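PDB 5LKB: glutathione S-transferase omega-like 2 from Saccharomyces cerevisiae, which acts as a glutathione-dependent '1-Cys' thiol transferase and dehydroascorbate reductase, reduces dimethylarsinic acid, and reacts with glutathionyl-(hydro)quinones. Local coordinates for residues K343-Y346 against T347-T351; F318-L321 against W322-L326; D209-N212 against S213-Y216; V249-I252 against L253-Y257. All blocks are in the same frame, centred on the assembly; numbering follows the deposited sequence.

Contact 1: K343-Y346 against T347-T351; sequences KLHY and TRSHT. With GOL (glycerol), chain C.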
loop_
_atom_site.group_PDB
_atom_site.type_symbol
_atom_site.label_atom_id
_atom_site.label_comp_id
_atom_site.label_asym_id
_atom_site.label_seq_id
_atom_site.Cartn_x
_atom_site.Cartn_y
_atom_site.Cartn_z
ATOM N N LYS A 343 -9.441 10.279 -0.172
ATOM C CA LYS A 343 -9.403 8.829 -0.296
ATOM C C LYS A 343 -10.501 8.281 -1.172
ATOM O O LYS A 343 -10.261 7.336 -1.978
ATOM C CB LYS A 343 -9.452 8.170 1.100
ATOM C CG LYS A 343 -8.156 8.410 1.896
ATOM C CD LYS A 343 -8.267 7.972 3.356
ATOM C CE LYS A 343 -8.431 6.486 3.540
ATOM N NZ LYS A 343 -7.148 5.854 3.421
ATOM N N LEU A 344 -11.713 8.806 -1.006
ATOM C CA LEU A 344 -12.829 8.333 -1.817
ATOM C C LEU A 344 -12.626 8.645 -3.291
ATOM O O LEU A 344 -12.837 7.793 -4.151
ATOM C CB LEU A 344 -14.150 8.929 -1.311
ATOM C CG LEU A 344 -14.669 8.421 0.037
ATOM C CD1 LEU A 344 -15.772 9.356 0.498
ATOM C CD2 LEU A 344 -15.179 6.975 -0.168
ATOM N N HIS A 345 -12.191 9.865 -3.617
ATOM C CA HIS A 345 -12.040 10.195 -5.040
ATOM C C HIS A 345 -11.188 9.165 -5.763
ATOM O O HIS A 345 -11.585 8.599 -6.798
ATOM C CB HIS A 345 -11.406 11.575 -5.234
ATOM C CG HIS A 345 -10.944 11.774 -6.629
ATOM N ND1 HIS A 345 -11.841 11.827 -7.669
ATOM C CD2 HIS A 345 -9.702 11.806 -7.182
ATOM C CE1 HIS A 345 -11.172 11.861 -8.811
ATOM N NE2 HIS A 345 -9.874 11.858 -8.546
ATOM N N TYR A 346 -9.959 8.969 -5.274
ATOM C CA TYR A 346 -9.025 8.174 -6.031
ATOM C C TYR A 346 -9.477 6.727 -6.086
ATOM O O TYR A 346 -9.484 6.114 -7.147
ATOM C CB TYR A 346 -7.645 8.280 -5.402
ATOM C CG TYR A 346 -6.882 9.603 -5.694
ATOM C CD1 TYR A 346 -7.025 10.716 -4.873
ATOM C CD2 TYR A 346 -5.974 9.680 -6.738
ATOM C CE1 TYR A 346 -6.314 11.841 -5.107
ATOM C CE2 TYR A 346 -5.268 10.831 -7.009
ATOM C CZ TYR A 346 -5.450 11.914 -6.198
ATOM O OH TYR A 346 -4.737 13.078 -6.341
ATOM N N THR A 347 -9.844 6.166 -4.930
ATOM C CA THR A 347 -10.124 4.739 -4.879
ATOM C C THR A 347 -11.449 4.368 -5.542
ATOM O O THR A 347 -11.606 3.239 -6.025
ATOM C CB THR A 347 -10.111 4.235 -3.449
ATOM O OG1 THR A 347 -11.142 4.871 -2.707
ATOM C CG2 THR A 347 -8.729 4.410 -2.810
ATOM N N ARG A 348 -12.421 5.272 -5.543
ATOM C CA ARG A 348 -13.722 4.998 -6.141
ATOM C C ARG A 348 -13.816 5.408 -7.595
ATOM O O ARG A 348 -14.701 4.904 -8.285
ATOM C CB ARG A 348 -14.830 5.726 -5.385
ATOM C CG ARG A 348 -14.916 5.444 -3.887
ATOM C CD ARG A 348 -15.247 3.975 -3.658
ATOM N NE ARG A 348 -15.529 3.727 -2.245
ATOM C CZ ARG A 348 -16.667 4.006 -1.628
ATOM N NH1 ARG A 348 -17.711 4.510 -2.323
ATOM N NH2 ARG A 348 -16.768 3.844 -0.323
ATOM N N SER A 349 -12.915 6.245 -8.096
ATOM C CA SER A 349 -13.037 6.691 -9.483
ATOM C C SER A 349 -12.124 5.966 -10.454
ATOM O O SER A 349 -12.449 5.897 -11.636
ATOM C CB SER A 349 -12.732 8.185 -9.598
ATOM O OG SER A 349 -13.492 8.978 -8.711
ATOM N N HIS A 350 -11.053 5.329 -10.005
ATOM C CA HIS A 350 -10.044 4.785 -10.902
ATOM C C HIS A 350 -10.248 3.280 -11.015
ATOM O O HIS A 350 -9.545 2.470 -10.399
ATOM C CB HIS A 350 -8.642 5.112 -10.433
ATOM C CG HIS A 350 -8.373 6.550 -10.423
ATOM N ND1 HIS A 350 -7.488 7.154 -9.575
ATOM C CD2 HIS A 350 -8.892 7.534 -11.199
ATOM C CE1 HIS A 350 -7.466 8.447 -9.814
ATOM N NE2 HIS A 350 -8.312 8.701 -10.799
ATOM N N THR A 351 -11.201 2.895 -11.871
ATOM C CA THR A 351 -11.594 1.494 -12.024
ATOM C C THR A 351 -10.492 0.609 -12.556
ATOM O O THR A 351 -10.518 -0.601 -12.289
ATOM C CB THR A 351 -12.771 1.420 -13.021
ATOM O OG1 THR A 351 -13.736 2.427 -12.681
ATOM C CG2 THR A 351 -13.419 0.061 -12.967
HETATM C C1 GOL C . -7.176 13.527 -9.722
HETATM O O1 GOL C . -6.304 14.630 -10.001
HETATM C C2 GOL C . -7.566 12.741 -10.955
HETATM O O2 GOL C . -8.124 11.503 -10.575
HETATM C C3 GOL C . -8.557 13.517 -11.855
HETATM O O3 GOL C . -8.562 12.877 -13.120
#

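Contact 2: F318-L321 against W322-L326; sequences FIHL and WVRNL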
loop_
_atom_site.group_PDB
_atom_site.type_symbol
_atom_site.label_atom_id
_atom_site.label_comp_id
_atom_site.label_asym_id
_atom_site.label_seq_id
_atom_site.Cartn_x
_atom_site.Cartn_y
_atom_site.Cartn_z
ATOM N N PHE A 318 12.324 14.524 7.581
ATOM C CA PHE A 318 12.256 15.970 7.448
ATOM C C PHE A 318 11.036 16.415 6.652
ATOM O O PHE A 318 10.368 17.390 7.032
ATOM C CB PHE A 318 13.605 16.537 6.957
ATOM C CG PHE A 318 14.656 16.400 8.009
ATOM C CD1 PHE A 318 14.645 17.251 9.111
ATOM C CD2 PHE A 318 15.590 15.375 7.962
ATOM C CE1 PHE A 318 15.549 17.107 10.113
ATOM C CE2 PHE A 318 16.509 15.233 8.986
ATOM C CZ PHE A 318 16.487 16.112 10.060
ATOM N N ILE A 319 10.718 15.743 5.536
ATOM C CA ILE A 319 9.436 16.024 4.882
ATOM C C ILE A 319 8.275 15.809 5.857
ATOM O O ILE A 319 7.306 16.585 5.866
ATOM C CB ILE A 319 9.271 15.183 3.606
ATOM C CG1 ILE A 319 10.345 15.482 2.544
ATOM C CG2 ILE A 319 7.889 15.373 3.032
ATOM C CD1 ILE A 319 10.336 14.556 1.329
ATOM N N HIS A 320 8.333 14.740 6.660
ATOM C CA HIS A 320 7.250 14.458 7.576
ATOM C C HIS A 320 7.079 15.581 8.623
ATOM O O HIS A 320 5.953 15.933 8.993
ATOM C CB HIS A 320 7.495 13.089 8.241
ATOM C CG HIS A 320 6.332 12.573 9.047
ATOM N ND1 HIS A 320 6.517 11.862 10.200
ATOM C CD2 HIS A 320 4.990 12.628 8.855
ATOM C CE1 HIS A 320 5.356 11.486 10.683
ATOM N NE2 HIS A 320 4.402 11.947 9.902
ATOM N N LEU A 321 8.188 16.117 9.142
ATOM C CA LEU A 321 8.097 17.229 10.077
ATOM C C LEU A 321 7.536 18.478 9.402
ATOM O O LEU A 321 6.598 19.109 9.922
ATOM C CB LEU A 321 9.483 17.479 10.625
ATOM C CG LEU A 321 9.589 18.684 11.559
ATOM C CD1 LEU A 321 8.825 18.481 12.787
ATOM C CD2 LEU A 321 11.087 18.893 11.859
ATOM N N TRP A 322 8.015 18.757 8.180
ATOM C CA TRP A 322 7.571 19.912 7.427
ATOM C C TRP A 322 6.069 19.850 7.114
ATOM O O TRP A 322 5.359 20.854 7.233
ATOM C CB TRP A 322 8.453 19.999 6.179
ATOM C CG TRP A 322 7.958 20.902 5.088
ATOM C CD1 TRP A 322 8.236 22.242 4.924
ATOM C CD2 TRP A 322 7.108 20.547 4.000
ATOM N NE1 TRP A 322 7.600 22.699 3.822
ATOM C CE2 TRP A 322 6.902 21.688 3.226
ATOM C CE3 TRP A 322 6.479 19.351 3.614
ATOM C CZ2 TRP A 322 6.112 21.682 2.076
ATOM C CZ3 TRP A 322 5.720 19.325 2.498
ATOM C CH2 TRP A 322 5.514 20.484 1.736
ATOM N N VAL A 323 5.546 18.679 6.702
ATOM C CA VAL A 323 4.160 18.640 6.271
ATOM C C VAL A 323 3.239 18.678 7.486
ATOM O O VAL A 323 2.140 19.238 7.413
ATOM C CB VAL A 323 3.908 17.420 5.342
ATOM C CG1 VAL A 323 3.790 16.095 6.136
ATOM C CG2 VAL A 323 2.625 17.578 4.588
ATOM N N ARG A 324 3.665 18.061 8.596
ATOM C CA ARG A 324 2.884 18.127 9.820
ATOM C C ARG A 324 2.858 19.546 10.369
ATOM O O ARG A 324 1.807 19.986 10.850
ATOM C CB ARG A 324 3.432 17.163 10.883
ATOM C CG ARG A 324 3.056 15.736 10.543
ATOM C CD ARG A 324 3.610 14.797 11.597
ATOM N NE ARG A 324 5.066 14.795 11.639
ATOM C CZ ARG A 324 5.766 14.310 12.664
ATOM N NH1 ARG A 324 5.141 13.834 13.714
ATOM N NH2 ARG A 324 7.096 14.337 12.630
ATOM N N ASN A 325 3.976 20.278 10.265
ATOM C CA ASN A 325 3.968 21.674 10.713
ATOM C C ASN A 325 2.946 22.480 9.913
ATOM O O ASN A 325 2.161 23.258 10.480
ATOM C CB ASN A 325 5.360 22.303 10.574
ATOM C CG ASN A 325 5.389 23.768 11.028
ATOM O OD1 ASN A 325 4.912 24.081 12.109
ATOM N ND2 ASN A 325 5.953 24.618 10.218
ATOM N N LEU A 326 2.916 22.297 8.583
ATOM C CA LEU A 326 1.955 23.025 7.751
ATOM C C LEU A 326 0.530 22.624 8.088
ATOM O O LEU A 326 -0.350 23.478 8.275
ATOM C CB LEU A 326 2.265 22.849 6.272
ATOM C CG LEU A 326 3.593 23.403 5.804
ATOM C CD1 LEU A 326 3.835 23.068 4.373
ATOM C CD2 LEU A 326 3.674 24.928 6.002
#

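Contact 3: D209-N212 against S213-Y216; sequences DDFN and SWVY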
loop_
_atom_site.group_PDB
_atom_site.type_symbol
_atom_site.label_atom_id
_atom_site.label_comp_id
_atom_site.label_asym_id
_atom_site.label_seq_id
_atom_site.Cartn_x
_atom_site.Cartn_y
_atom_site.Cartn_z
ATOM N N ASP A 209 10.775 29.126 -8.735
ATOM C CA ASP A 209 10.481 28.563 -10.039
ATOM C C ASP A 209 11.309 27.305 -10.319
ATOM O O ASP A 209 10.808 26.352 -10.929
ATOM C CB ASP A 209 10.729 29.589 -11.141
ATOM C CG ASP A 209 9.646 30.615 -11.217
ATOM O OD1 ASP A 209 8.517 30.395 -10.732
ATOM O OD2 ASP A 209 9.927 31.736 -11.726
ATOM N N ASP A 210 12.591 27.309 -9.933
ATOM C CA ASP A 210 13.453 26.166 -10.230
ATOM C C ASP A 210 13.032 24.957 -9.402
ATOM O O ASP A 210 12.986 23.851 -9.929
ATOM C CB ASP A 210 14.909 26.519 -9.938
ATOM C CG ASP A 210 15.492 27.529 -10.934
ATOM O OD1 ASP A 210 14.869 27.778 -11.996
ATOM O OD2 ASP A 210 16.606 28.024 -10.627
ATOM N N PHE A 211 12.732 25.157 -8.111
ATOM C CA PHE A 211 12.219 24.058 -7.275
ATOM C C PHE A 211 10.905 23.541 -7.854
ATOM O O PHE A 211 10.720 22.318 -8.029
ATOM C CB PHE A 211 12.030 24.606 -5.861
ATOM C CG PHE A 211 11.645 23.588 -4.822
ATOM C CD1 PHE A 211 12.616 22.837 -4.203
ATOM C CD2 PHE A 211 10.325 23.510 -4.374
ATOM C CE1 PHE A 211 12.268 21.905 -3.206
ATOM C CE2 PHE A 211 9.954 22.608 -3.382
ATOM C CZ PHE A 211 10.915 21.807 -2.782
ATOM N N ASN A 212 9.963 24.437 -8.111
ATOM C CA ASN A 212 8.662 24.080 -8.678
ATOM C C ASN A 212 8.795 23.231 -9.927
ATOM O O ASN A 212 8.004 22.319 -10.151
ATOM C CB ASN A 212 7.848 25.332 -9.075
ATOM C CG ASN A 212 7.131 26.018 -7.923
ATOM O OD1 ASN A 212 7.165 25.609 -6.744
ATOM N ND2 ASN A 212 6.519 27.171 -8.271
ATOM N N SER A 213 9.775 23.533 -10.796
ATOM C CA SER A 213 9.892 22.831 -12.062
ATOM C C SER A 213 10.148 21.329 -11.867
ATOM O O SER A 213 9.482 20.511 -12.511
ATOM C CB SER A 213 10.998 23.465 -12.935
ATOM O OG SER A 213 11.004 22.816 -14.181
ATOM N N TRP A 214 11.151 20.977 -11.063
ATOM C CA TRP A 214 11.433 19.537 -10.891
ATOM C C TRP A 214 10.455 18.888 -9.933
ATOM O O TRP A 214 10.201 17.681 -10.066
ATOM C CB TRP A 214 12.893 19.266 -10.479
ATOM C CG TRP A 214 13.408 19.862 -9.230
ATOM C CD1 TRP A 214 14.086 21.059 -9.104
ATOM C CD2 TRP A 214 13.370 19.300 -7.920
ATOM N NE1 TRP A 214 14.447 21.265 -7.815
ATOM C CE2 TRP A 214 14.043 20.188 -7.058
ATOM C CE3 TRP A 214 12.855 18.106 -7.384
ATOM C CZ2 TRP A 214 14.170 19.964 -5.676
ATOM C CZ3 TRP A 214 12.994 17.881 -6.017
ATOM C CH2 TRP A 214 13.669 18.767 -5.181
ATOM N N VAL A 215 9.936 19.614 -8.946
ATOM C CA VAL A 215 8.893 19.026 -8.109
ATOM C C VAL A 215 7.666 18.721 -8.948
ATOM O O VAL A 215 7.018 17.681 -8.772
ATOM C CB VAL A 215 8.587 19.934 -6.898
ATOM C CG1 VAL A 215 7.294 19.501 -6.191
ATOM C CG2 VAL A 215 9.741 19.928 -5.975
ATOM N N TYR A 216 7.336 19.576 -9.921
ATOM C CA TYR A 216 6.211 19.260 -10.794
ATOM C C TYR A 216 6.408 17.938 -11.528
ATOM O O TYR A 216 5.539 17.050 -11.501
ATOM C CB TYR A 216 5.931 20.400 -11.780
ATOM C CG TYR A 216 4.919 19.969 -12.805
ATOM C CD1 TYR A 216 3.568 19.944 -12.521
ATOM C CD2 TYR A 216 5.315 19.447 -14.056
ATOM C CE1 TYR A 216 2.654 19.490 -13.395
ATOM C CE2 TYR A 216 4.397 18.989 -14.968
ATOM C CZ TYR A 216 3.053 18.985 -14.642
ATOM O OH TYR A 216 2.113 18.522 -15.494
#

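Contact 4: V249-I252 against L253-Y257; sequences VEKI and LSDKY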
loop_
_atom_site.group_PDB
_atom_site.type_symbol
_atom_site.label_atom_id
_atom_site.label_comp_id
_atom_site.label_asym_id
_atom_site.label_seq_id
_atom_site.Cartn_x
_atom_site.Cartn_y
_atom_site.Cartn_z
ATOM N N VAL A 249 14.278 16.482 -2.001
ATOM C CA VAL A 249 13.553 17.365 -1.090
ATOM C C VAL A 249 13.988 17.137 0.343
ATOM O O VAL A 249 14.185 18.079 1.112
ATOM C CB VAL A 249 12.034 17.182 -1.255
ATOM C CG1 VAL A 249 11.262 18.035 -0.197
ATOM C CG2 VAL A 249 11.607 17.500 -2.626
ATOM N N GLU A 250 14.056 15.851 0.758
ATOM C CA GLU A 250 14.465 15.491 2.102
ATOM C C GLU A 250 15.848 16.062 2.467
ATOM O O GLU A 250 16.046 16.503 3.607
ATOM C CB GLU A 250 14.448 13.954 2.235
ATOM C CG GLU A 250 14.849 13.407 3.572
ATOM C CD GLU A 250 13.795 13.582 4.676
ATOM O OE1 GLU A 250 12.638 14.026 4.392
ATOM O OE2 GLU A 250 14.143 13.344 5.859
ATOM N N LYS A 251 16.802 15.991 1.522
ATOM C CA LYS A 251 18.146 16.566 1.696
ATOM C C LYS A 251 18.082 18.080 1.912
ATOM O O LYS A 251 18.679 18.608 2.865
ATOM C CB LYS A 251 19.017 16.202 0.484
ATOM C CG LYS A 251 20.406 16.848 0.480
ATOM C CD LYS A 251 21.237 16.451 1.663
ATOM C CE LYS A 251 22.705 16.991 1.526
ATOM N NZ LYS A 251 23.341 17.172 2.881
ATOM N N ILE A 252 17.283 18.763 1.109
ATOM C CA ILE A 252 17.125 20.205 1.251
ATOM C C ILE A 252 16.625 20.536 2.640
ATOM O O ILE A 252 17.149 21.425 3.327
ATOM C CB ILE A 252 16.166 20.739 0.185
ATOM C CG1 ILE A 252 16.853 20.796 -1.183
ATOM C CG2 ILE A 252 15.632 22.164 0.549
ATOM C CD1 ILE A 252 15.906 21.083 -2.321
ATOM N N LEU A 253 15.559 19.841 3.071
ATOM C CA LEU A 253 14.984 20.105 4.376
ATOM C C LEU A 253 15.890 19.680 5.528
ATOM O O LEU A 253 15.915 20.345 6.564
ATOM C CB LEU A 253 13.611 19.435 4.482
ATOM C CG LEU A 253 12.557 19.990 3.575
ATOM C CD1 LEU A 253 11.273 19.234 3.666
ATOM C CD2 LEU A 253 12.286 21.481 3.907
ATOM N N SER A 254 16.631 18.562 5.384
ATOM C CA SER A 254 17.574 18.150 6.414
ATOM C C SER A 254 18.681 19.192 6.596
ATOM O O SER A 254 19.009 19.571 7.721
ATOM C CB SER A 254 18.163 16.793 6.033
ATOM O OG SER A 254 19.174 16.317 6.952
ATOM N N ASP A 255 19.248 19.665 5.495
ATOM C CA ASP A 255 20.262 20.716 5.572
ATOM C C ASP A 255 19.687 21.968 6.233
ATOM O O ASP A 255 20.328 22.573 7.106
ATOM C CB ASP A 255 20.787 21.012 4.172
ATOM C CG ASP A 255 21.729 19.942 3.647
ATOM O OD1 ASP A 255 22.173 19.081 4.462
ATOM O OD2 ASP A 255 22.024 19.970 2.426
ATOM N N LYS A 256 18.468 22.355 5.863
ATOM C CA LYS A 256 17.846 23.533 6.469
ATOM C C LYS A 256 17.599 23.347 7.963
ATOM O O LYS A 256 17.843 24.257 8.771
ATOM C CB LYS A 256 16.571 23.900 5.722
ATOM C CG LYS A 256 16.782 24.933 4.634
ATOM C CD LYS A 256 15.930 24.600 3.457
ATOM C CE LYS A 256 15.848 25.705 2.445
ATOM N NZ LYS A 256 14.929 26.756 2.959
ATOM N N TYR A 257 17.113 22.180 8.366
ATOM C CA TYR A 257 16.952 21.902 9.783
ATOM C C TYR A 257 18.283 21.991 10.535
ATOM O O TYR A 257 18.341 22.499 11.671
ATOM C CB TYR A 257 16.334 20.506 9.990
ATOM C CG TYR A 257 15.996 20.252 11.432
ATOM C CD1 TYR A 257 14.788 20.670 11.978
ATOM C CD2 TYR A 257 16.905 19.607 12.265
ATOM C CE1 TYR A 257 14.495 20.453 13.315
ATOM C CE2 TYR A 257 16.614 19.393 13.580
ATOM C CZ TYR A 257 15.408 19.837 14.102
ATOM O OH TYR A 257 15.102 19.613 15.423
#

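Contact 1: K343-Y346 against T347-T351
Thr-347, in the last turn of its helix, turns its hydroxyl back to Lys-343. OG1 donates to Lys-343 O at 2.7 Å, and the backbone N reaches this oxygen from the opposite face of its plane. The Arg-348 chain bends at chi2 (-64°), and one guanidinium face covers Leu-344 CD2, 3.5 Å from NH2. NH1 is hydrogen-bonded to Ile-119 O and Asn-121 OD1. Ser-349 repeats the double grip: N and OG both donate to His-345 O, OG at 2.7 Å in the carbonyl plane on a lone pair. His-350 is the first residue past the helix end. Its ring lies beside Tyr-346, CE1 being 3.6 Å from Tyr-346 CD2. Its NE2 and His-345 NE2 hold one glycerol hydroxyl, O2, at 2.8 and 2.7 Å, each hydrogen bond near the plane of its ring. With alanine at His-350, glycerol O2 would probably lose one of its two histidine partners and the flank of Tyr-346 its neighbour. His-345 stacks on the glutathione-binding Trp-79, and the Tyr-346 side chain is about 6 Å from that of the nucleophile Cys-46. Tyr-346 packs on helix 285-304, whereas Leu-344 and His-345 face the loops at Trp-72 and Ala-45 of the thioredoxin-like domain.

Contact 2: F318-L321 against W322-L326
Regular i to i+4 hydrogen bonds join Phe-318 to Trp-322, Ile-319 to Val-323, His-320 to Arg-324 and Leu-321 to Asn-325, within helix 317-329. The main side-chain contact is Arg-324 on His-320. The guanidinium lies flat over one ring face, with centres 3.7 Å apart and planes at 8°. NE sits above the ring centre, and CD adds a CH-pi contact 3.8 Å from the ring centroid. The bend of the arginine chain at chi3 (-64°) folds the group back over the ring. NE also donates to His-320 O at 3.0 Å. That oxygen lies in the guanidinium plane, but NE stands well above the carbonyl plane. The backbone N of Arg-324 reaches His-320 O from the other face, so one oxygen takes two bonds from the same residue. NH1 is bonded to Pro-369 O. On another side of the helix, Ile-319 CG2 approaches Trp-322 CE3 at 4.3 Å. Trp-322 directs its indole NE1 to Asp-287 and packs on Leu-290 of helix 285-304, while Ile-319 packs on Val-294. The contact thus joins a polar stack to a hydrophobic interface of the all-helical GST C-terminal domain. The ring stack and the bonds at NE and NH1 together fix the rotation of the guanidinium. A positive arginine lying on the imidazole would probably disfavour protonation of His-320.

Contact 3: D209-N212 against S213-Y216
Phe-211 meets the side chains of both Trp-214 and Val-215, in different ways. Val-215 comes over one ring face: CG2 stands 3.9 Å from the ring centroid, 16° off the normal, a CH-pi contact. Trp-214 meets the CD1-CE1 side of Phe-211. Its CZ2 is 3.6 Å from Phe-211 CD1, and the two ring planes are steeply inclined, at 72°. The tryptophan has its CG between the backbone N and the carbonyl carbon (chi1 59°), which folds the indole back along the preceding turn. Phe-211 O then lies over one indole face, and Asp-210 O is 3.1 Å from Trp-214 CD1. The same Phe-211 O accepts the nearly straight backbone hydrogen bond from Val-215 N at 3.0 Å. Asn-212 is buried as well. Its backbone O takes the hydrogen bond from Tyr-216 N at 2.8 Å, while its side-chain ND2 reaches Glu-285. These residues lie on helix 205-220 of the GST C-terminal domain. Phe-211 and Trp-214 pack on Ile-252 of helix 232-264, and Trp-214 also touches Val-249 and Lys-248. Phe-211 and Asn-212 meet Ala-286 of helix 285-304. Tyr-216 touches Arg-289 of that helix and the glutathione-binding Arg-15. Asp-209 forms a salt bridge with Arg-179 of helix 174-182, a link to the thioredoxin-like domain.

Contact 4: V249-I252 against L253-Y257
Lys-251 leaves its backbone with CG opposite the amide nitrogen (chi1 175°), then bends at chi2 (61°), so that its amine reaches Asp-255 one turn further on. Asp-255 has CG opposite its carbonyl carbon (chi1 -75°), and its carboxylate leans back to meet the lysine. The two side chains form an i to i+4 salt bridge. Lys-251 NZ donates to the syn lone pair of Asp-255 OD1 at 2.7 Å and makes a weak bond to OD2 at 3.1 Å. The amine therefore bridges both oxygens, though unevenly. The lysine CE follows close behind, 3.2 Å from OD2. A leucine in place of Asp-255 would probably leave the Lys-251 amine without its counter-charge and freer to swing away from the helix. The backbone below is a regular alpha-helix, and Asp-255 N donates almost straight to Lys-251 O at 2.9 Å. This is part of helix 232-264, the longest of the GST C-terminal domain. Other residues pack on neighbouring helices and loops. Val-249 and Leu-253 lie side by side, CG1 to CD1 4.0 Å; Val-249 packs on Ile-319 and Leu-253 on Phe-318. Ile-252 runs beside Lys-256, with CG2 3.8 Å from the lysine CD, and packs on Phe-211 and Trp-214. The Lys-256 amine continues to Phe-277 O. Glu-250 uses both carboxylate oxygens to accept from the backbone N atoms of Phe-318 and Ile-319, at the start of helix 317-329.

From the N terminus the order is contact 3, contact 4, contact 2 and contact 1. Contacts 2, 3 and 4 each lie within one helix; contact 1 runs off the end of helix 339-349. All are local and close no more than a turn. They follow in series, without nesting or crossing. Contacts 3 and 4 touch: Trp-214 CH2 meets Val-249 CG2 at 3.5 Å, joining helices 205-220 and 232-264. Contact 4 also touches contact 2, where Phe-318 CE1 is 3.4 Å from Tyr-257 CG. Helix 232-264 thus links the other two helices. Contact 1 stands apart, its nearest atoms about 12 Å from contact 3, close to the active site and the thioredoxin-like domain.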